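Local coordinates for protein prolyl oligopeptidase (Novosphingobium capsulatum, PDB 1YR2) that probably cleaves oligopeptides on the carboxyl side of proline, and to some extent alanine, as a serine endopeptidase of the prolyl oligopeptidase family, at residues A[401-406]-A[421-426]; A[459-464]-A[477-482]. One frame throughout, in Å; residues are numbered along the deposited sequence.

Contact 1 (A[401-406]-A[421-426]); sequences VSLPGI and AYLSFS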
loop_
_atom_site.group_PDB
_atom_site.type_symbol
_atom_site.label_atom_id
_atom_site.label_comp_id
_atom_site.label_asym_id
_atom_site.label_seq_id
_atom_site.Cartn_x
_atom_site.Cartn_y
_atom_site.Cartn_z
ATOM N N VAL A 401 8.003 -18.837 8.305
ATOM C CA VAL A 401 8.729 -17.872 9.108
ATOM C C VAL A 401 7.824 -17.375 10.233
ATOM O O VAL A 401 6.696 -16.976 9.988
ATOM C CB VAL A 401 9.207 -16.644 8.266
ATOM C CG1 VAL A 401 9.843 -15.578 9.162
ATOM C CG2 VAL A 401 10.219 -17.061 7.216
ATOM N N SER A 402 8.331 -17.395 11.468
ATOM C CA SER A 402 7.651 -16.798 12.608
ATOM C C SER A 402 7.698 -15.260 12.485
ATOM O O SER A 402 8.769 -14.696 12.338
ATOM C CB SER A 402 8.303 -17.278 13.929
ATOM O OG SER A 402 9.677 -16.808 13.986
ATOM N N LEU A 403 6.541 -14.604 12.500
ATOM C CA LEU A 403 6.426 -13.152 12.463
ATOM C C LEU A 403 5.896 -12.627 13.808
ATOM O O LEU A 403 5.279 -13.405 14.537
ATOM C CB LEU A 403 5.459 -12.767 11.333
ATOM C CG LEU A 403 5.813 -13.140 9.891
ATOM C CD1 LEU A 403 4.670 -12.776 8.988
ATOM C CD2 LEU A 403 7.075 -12.461 9.481
ATOM N N PRO A 404 6.093 -11.349 14.144
ATOM C CA PRO A 404 5.664 -10.814 15.445
ATOM C C PRO A 404 4.151 -10.894 15.668
ATOM O O PRO A 404 3.716 -10.971 16.814
ATOM C CB PRO A 404 6.107 -9.329 15.407
ATOM C CG PRO A 404 6.979 -9.168 14.326
ATOM C CD PRO A 404 6.765 -10.309 13.360
ATOM N N GLY A 405 3.375 -10.907 14.595
ATOM C CA GLY A 405 1.934 -11.018 14.661
ATOM C C GLY A 405 1.381 -10.974 13.233
ATOM O O GLY A 405 2.147 -11.089 12.249
ATOM N N ILE A 406 0.079 -10.802 13.104
ATOM C CA ILE A 406 -0.566 -10.636 11.778
ATOM C C ILE A 406 -0.068 -9.354 11.126
ATOM O O ILE A 406 -0.069 -8.319 11.744
ATOM C CB ILE A 406 -2.104 -10.647 11.924
ATOM C CG1 ILE A 406 -2.579 -12.076 12.218
ATOM C CG2 ILE A 406 -2.797 -10.151 10.659
ATOM C CD1 ILE A 406 -4.056 -12.131 12.716
ATOM N N ALA A 421 20.034 -12.502 7.697
ATOM C CA ALA A 421 19.032 -12.007 6.758
ATOM C C ALA A 421 18.080 -11.030 7.452
ATOM O O ALA A 421 18.123 -10.870 8.666
ATOM C CB ALA A 421 18.271 -13.173 6.148
ATOM N N TYR A 422 17.248 -10.359 6.676
ATOM C CA TYR A 422 16.378 -9.271 7.164
ATOM C C TYR A 422 15.072 -9.324 6.388
ATOM O O TYR A 422 15.069 -9.676 5.208
ATOM C CB TYR A 422 17.048 -7.913 6.960
ATOM C CG TYR A 422 18.394 -7.893 7.630
ATOM C CD1 TYR A 422 18.513 -7.575 8.978
ATOM C CD2 TYR A 422 19.528 -8.363 6.958
ATOM C CE1 TYR A 422 19.765 -7.635 9.643
ATOM C CE2 TYR A 422 20.758 -8.451 7.587
ATOM C CZ TYR A 422 20.869 -8.101 8.933
ATOM O OH TYR A 422 22.089 -8.204 9.540
ATOM N N LEU A 423 13.981 -8.968 7.051
ATOM C CA LEU A 423 12.633 -8.984 6.484
ATOM C C LEU A 423 11.933 -7.701 6.915
ATOM O O LEU A 423 11.979 -7.339 8.094
ATOM C CB LEU A 423 11.889 -10.224 7.033
ATOM C CG LEU A 423 10.479 -10.575 6.630
ATOM C CD1 LEU A 423 10.433 -10.756 5.140
ATOM C CD2 LEU A 423 10.118 -11.934 7.201
ATOM N N SER A 424 11.268 -7.022 5.989
ATOM C CA SER A 424 10.503 -5.831 6.293
ATOM C C SER A 424 9.050 -6.220 6.652
ATOM O O SER A 424 8.409 -6.967 5.925
ATOM C CB SER A 424 10.563 -4.866 5.104
ATOM O OG SER A 424 9.802 -3.712 5.413
ATOM N N PHE A 425 8.550 -5.717 7.773
ATOM C CA PHE A 425 7.239 -6.118 8.315
ATOM C C PHE A 425 6.464 -4.865 8.717
ATOM O O PHE A 425 7.012 -3.929 9.377
ATOM C CB PHE A 425 7.433 -7.022 9.503
ATOM C CG PHE A 425 6.170 -7.423 10.181
ATOM C CD1 PHE A 425 5.401 -8.428 9.669
ATOM C CD2 PHE A 425 5.750 -6.779 11.323
ATOM C CE1 PHE A 425 4.241 -8.827 10.313
ATOM C CE2 PHE A 425 4.548 -7.144 11.962
ATOM C CZ PHE A 425 3.811 -8.169 11.471
ATOM N N SER A 426 5.163 -4.851 8.436
ATOM C CA SER A 426 4.317 -3.768 8.925
ATOM C C SER A 426 2.928 -4.294 9.262
ATOM O O SER A 426 2.527 -5.405 8.823
ATOM C CB SER A 426 4.257 -2.653 7.902
ATOM O OG SER A 426 3.315 -2.989 6.902
#

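Contact 2 (A[459-464]-A[477-482]); sequences FRVEQV and FIVRRK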
loop_
_atom_site.group_PDB
_atom_site.type_symbol
_atom_site.label_atom_id
_atom_site.label_comp_id
_atom_site.label_asym_id
_atom_site.label_seq_id
_atom_site.Cartn_x
_atom_site.Cartn_y
_atom_site.Cartn_z
ATOM N N PHE A 459 -0.565 -3.860 21.712
ATOM C CA PHE A 459 -1.755 -3.936 20.883
ATOM C C PHE A 459 -1.794 -5.326 20.254
ATOM O O PHE A 459 -0.746 -5.971 20.110
ATOM C CB PHE A 459 -1.705 -2.897 19.762
ATOM C CG PHE A 459 -1.537 -1.521 20.245
ATOM C CD1 PHE A 459 -0.279 -1.044 20.576
ATOM C CD2 PHE A 459 -2.636 -0.699 20.416
ATOM C CE1 PHE A 459 -0.159 0.221 21.129
ATOM C CE2 PHE A 459 -2.478 0.578 20.918
ATOM C CZ PHE A 459 -1.230 1.002 21.267
ATOM N N ARG A 460 -2.983 -5.740 19.833
ATOM C CA ARG A 460 -3.180 -7.026 19.200
ATOM C C ARG A 460 -3.972 -6.874 17.913
ATOM O O ARG A 460 -5.037 -6.242 17.936
ATOM C CB ARG A 460 -3.988 -7.884 20.163
ATOM C CG ARG A 460 -3.861 -9.356 19.955
ATOM C CD ARG A 460 -4.546 -10.190 21.080
ATOM N NE ARG A 460 -3.760 -10.211 22.317
ATOM C CZ ARG A 460 -4.154 -9.733 23.506
ATOM N NH1 ARG A 460 -5.347 -9.163 23.672
ATOM N NH2 ARG A 460 -3.330 -9.816 24.547
ATOM N N VAL A 461 -3.475 -7.448 16.809
ATOM C CA VAL A 461 -4.254 -7.565 15.564
ATOM C C VAL A 461 -4.816 -8.980 15.560
ATOM O O VAL A 461 -4.045 -9.941 15.649
ATOM C CB VAL A 461 -3.363 -7.387 14.319
ATOM C CG1 VAL A 461 -4.116 -7.624 13.031
ATOM C CG2 VAL A 461 -2.736 -6.001 14.310
ATOM N N GLU A 462 -6.128 -9.119 15.434
ATOM C CA GLU A 462 -6.757 -10.438 15.359
ATOM C C GLU A 462 -7.435 -10.556 14.007
ATOM O O GLU A 462 -7.674 -9.554 13.376
ATOM C CB GLU A 462 -7.815 -10.547 16.457
ATOM C CG GLU A 462 -7.210 -10.688 17.838
ATOM C CD GLU A 462 -8.253 -10.840 18.937
ATOM O OE1 GLU A 462 -8.830 -11.930 19.105
ATOM O OE2 GLU A 462 -8.491 -9.847 19.644
ATOM N N GLN A 463 -7.692 -11.777 13.520
ATOM C CA GLN A 463 -8.451 -11.961 12.300
ATOM C C GLN A 463 -9.534 -12.991 12.534
ATOM O O GLN A 463 -9.315 -13.953 13.243
ATOM C CB GLN A 463 -7.546 -12.412 11.127
ATOM C CG GLN A 463 -8.286 -12.653 9.780
ATOM C CD GLN A 463 -7.348 -13.042 8.649
ATOM O OE1 GLN A 463 -6.534 -13.972 8.804
ATOM N NE2 GLN A 463 -7.416 -12.302 7.530
ATOM N N VAL A 464 -10.728 -12.706 12.031
ATOM C CA VAL A 464 -11.849 -13.612 12.113
ATOM C C VAL A 464 -12.392 -13.818 10.721
ATOM O O VAL A 464 -12.055 -13.098 9.792
ATOM C CB VAL A 464 -12.960 -13.100 13.074
ATOM C CG1 VAL A 464 -12.363 -12.934 14.483
ATOM C CG2 VAL A 464 -13.586 -11.786 12.585
ATOM N N PHE A 477 -10.265 -8.082 10.133
ATOM C CA PHE A 477 -9.228 -7.780 11.120
ATOM C C PHE A 477 -9.862 -6.959 12.216
ATOM O O PHE A 477 -10.722 -6.106 11.955
ATOM C CB PHE A 477 -8.095 -6.915 10.535
ATOM C CG PHE A 477 -7.301 -7.561 9.453
ATOM C CD1 PHE A 477 -6.554 -8.691 9.708
ATOM C CD2 PHE A 477 -7.333 -7.065 8.158
ATOM C CE1 PHE A 477 -5.860 -9.330 8.700
ATOM C CE2 PHE A 477 -6.606 -7.695 7.140
ATOM C CZ PHE A 477 -5.860 -8.814 7.429
ATOM N N ILE A 478 -9.490 -7.240 13.451
ATOM C CA ILE A 478 -9.938 -6.460 14.611
ATOM C C ILE A 478 -8.699 -6.105 15.407
ATOM O O ILE A 478 -7.903 -6.996 15.753
ATOM C CB ILE A 478 -10.871 -7.349 15.459
ATOM C CG1 ILE A 478 -12.122 -7.695 14.670
ATOM C CG2 ILE A 478 -11.321 -6.602 16.744
ATOM C CD1 ILE A 478 -12.825 -8.873 15.237
ATOM N N VAL A 479 -8.522 -4.827 15.707
ATOM C CA VAL A 479 -7.278 -4.344 16.255
ATOM C C VAL A 479 -7.616 -3.546 17.479
ATOM O O VAL A 479 -8.410 -2.630 17.430
ATOM C CB VAL A 479 -6.561 -3.402 15.263
ATOM C CG1 VAL A 479 -5.178 -3.058 15.800
ATOM C CG2 VAL A 479 -6.434 -4.057 13.922
ATOM N N ARG A 480 -7.030 -3.922 18.591
ATOM C CA ARG A 480 -7.350 -3.283 19.876
ATOM C C ARG A 480 -6.132 -3.208 20.751
ATOM O O ARG A 480 -5.301 -4.122 20.767
ATOM C CB ARG A 480 -8.365 -4.118 20.618
ATOM C CG ARG A 480 -9.763 -4.003 20.051
ATOM C CD ARG A 480 -10.768 -4.962 20.652
ATOM N NE ARG A 480 -10.473 -6.358 20.322
ATOM C CZ ARG A 480 -11.315 -7.345 20.580
ATOM N NH1 ARG A 480 -12.470 -7.088 21.175
ATOM N NH2 ARG A 480 -11.000 -8.597 20.276
ATOM N N ARG A 481 -6.033 -2.125 21.493
ATOM C CA ARG A 481 -5.081 -2.056 22.570
ATOM C C ARG A 481 -5.391 -3.114 23.664
ATOM O O ARG A 481 -6.523 -3.533 23.821
ATOM C CB ARG A 481 -5.090 -0.631 23.126
ATOM C CG ARG A 481 -3.862 -0.244 23.909
ATOM C CD ARG A 481 -3.899 1.247 24.209
ATOM N NE ARG A 481 -5.122 1.615 24.926
ATOM C CZ ARG A 481 -5.530 2.849 25.139
ATOM N NH1 ARG A 481 -4.861 3.856 24.610
ATOM N NH2 ARG A 481 -6.646 3.090 25.818
ATOM N N LYS A 482 -4.355 -3.534 24.392
ATOM C CA LYS A 482 -4.447 -4.652 25.327
ATOM C C LYS A 482 -5.179 -4.314 26.659
ATOM O O LYS A 482 -5.360 -5.192 27.517
ATOM C CB LYS A 482 -3.050 -5.255 25.613
ATOM C CG LYS A 482 -2.522 -6.074 24.476
ATOM C CD LYS A 482 -1.211 -6.782 24.793
ATOM C CE LYS A 482 -0.776 -7.634 23.587
ATOM N NZ LYS A 482 0.588 -8.129 23.831
HETATM O O HOH W 1 -7.039 -7.042 25.318
HETATM O O HOH W 2 -8.217 -7.107 18.670
#

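Contact 1 (A[401-406]-A[421-426])
In the beta-propeller, Pro404 of the loop that leaves strand 397-400 lies over the ring of Phe425, on strand 421-427 of the following four-stranded antiparallel sheet. Pro404 CD sits 4.0 Å from the centroid of the Phe425 ring and only 6° off its normal, a CH-pi contact over the face, while Pro404 CG lies toward the rim of the same ring, 3.9 Å from Phe425 CE2. The phenylalanine reaches toward the loop because its CG is anti to the backbone N (chi1 177°). Its far end meets the loop backbone obliquely, with Phe425 CZ 3.4 Å from Gly405 O. This loop connects two propeller blades, running from the outermost strand 397-400 of one to the first strand, 408-413, of the next. An alanine in place of Phe425 would probably leave Pro404 without the ring it packs on and open a gap beside Gly405. Leu403 spreads its two methyls between neighbours, CD1 lying 4.2 Å from Phe425 CE1 and CD2 3.8 Å from Leu423 CD2. Leu403 and Leu423 cross at about a right angle, and Val401 CG1 meets the same Leu423 CD2 tip to tip at 4.1 Å. Leu435 of strand 433-438 also touches Pro404 and Phe425.

Contact 2 (A[459-464]-A[477-482])
Glu462 and Arg480 cross one face of an antiparallel beta hairpin, strands 459-467 and 473-481, at the margin of the mixed sheet of the alpha/beta-hydrolase domain. Their salt bridge is a single hydrogen bond from Arg480 NH2 to Glu462 OE2, 2.9 Å long. It leaves the guanidinium near its plane but meets the carboxylate oxygen from above, although the two planes are only 24° apart. The Arg480 chain bends at chi3 (-67°), which brings the guanidinium back over Ile478, whose CG2 lies against one face. A water accepts from Arg480 NE and lies 2.9 Å from Glu462 OE2, to which it can donate, a possible second link between the two. Further along this face, Arg460 lays its guanidinium over the aliphatic chain of Lys482, the two crossing at about a right angle; the amine of Lys482 is held by Ala457 O, which probably eases the closeness of the two positive charges.

The backbones pair through Arg460 with Arg480 and Glu462 with Ile478, each a hydrogen-bonded pair. On the other face, Val461 and Val479 lie side by side, pointing the same way. Gln463 and Phe477 do likewise, amide and ring planes 12° apart; Gln463 NE2 is 3.6 Å from Phe477 CE1, but the amide spends its bonds on Asp383 and Lys385 of the propeller. At the far end, the Phe459 ring crosses Arg481 obliquely and packs on its methylenes, while Asp483 and Asp515 take the guanidinium in salt bridges. Helix 508-514 also touches Phe459. The closest approach of this ring to Arg481 is Phe459 CE2 to Arg481 CG, at 3.4 Å.

From the N terminus, the chain passes through part of the catalytic domain before it builds the propeller, where contact 1 closes a short loop through strand 408-413 and joins an interblade connection to the second strand of the next sheet. It then completes that sheet with strands 433-438 and 443-446 before returning to the catalytic domain, where contact 2 closes the hairpin 459-467/473-481 along the outer margin of the mixed sheet. The two are in series, neither nested nor crossed, with centres about 17 Å apart. They nevertheless touch across the domain boundary: Ile406 of contact 1 packs its CD1 on Val461 O, 3.7 Å away, and its CG2 against the Phe477 ring.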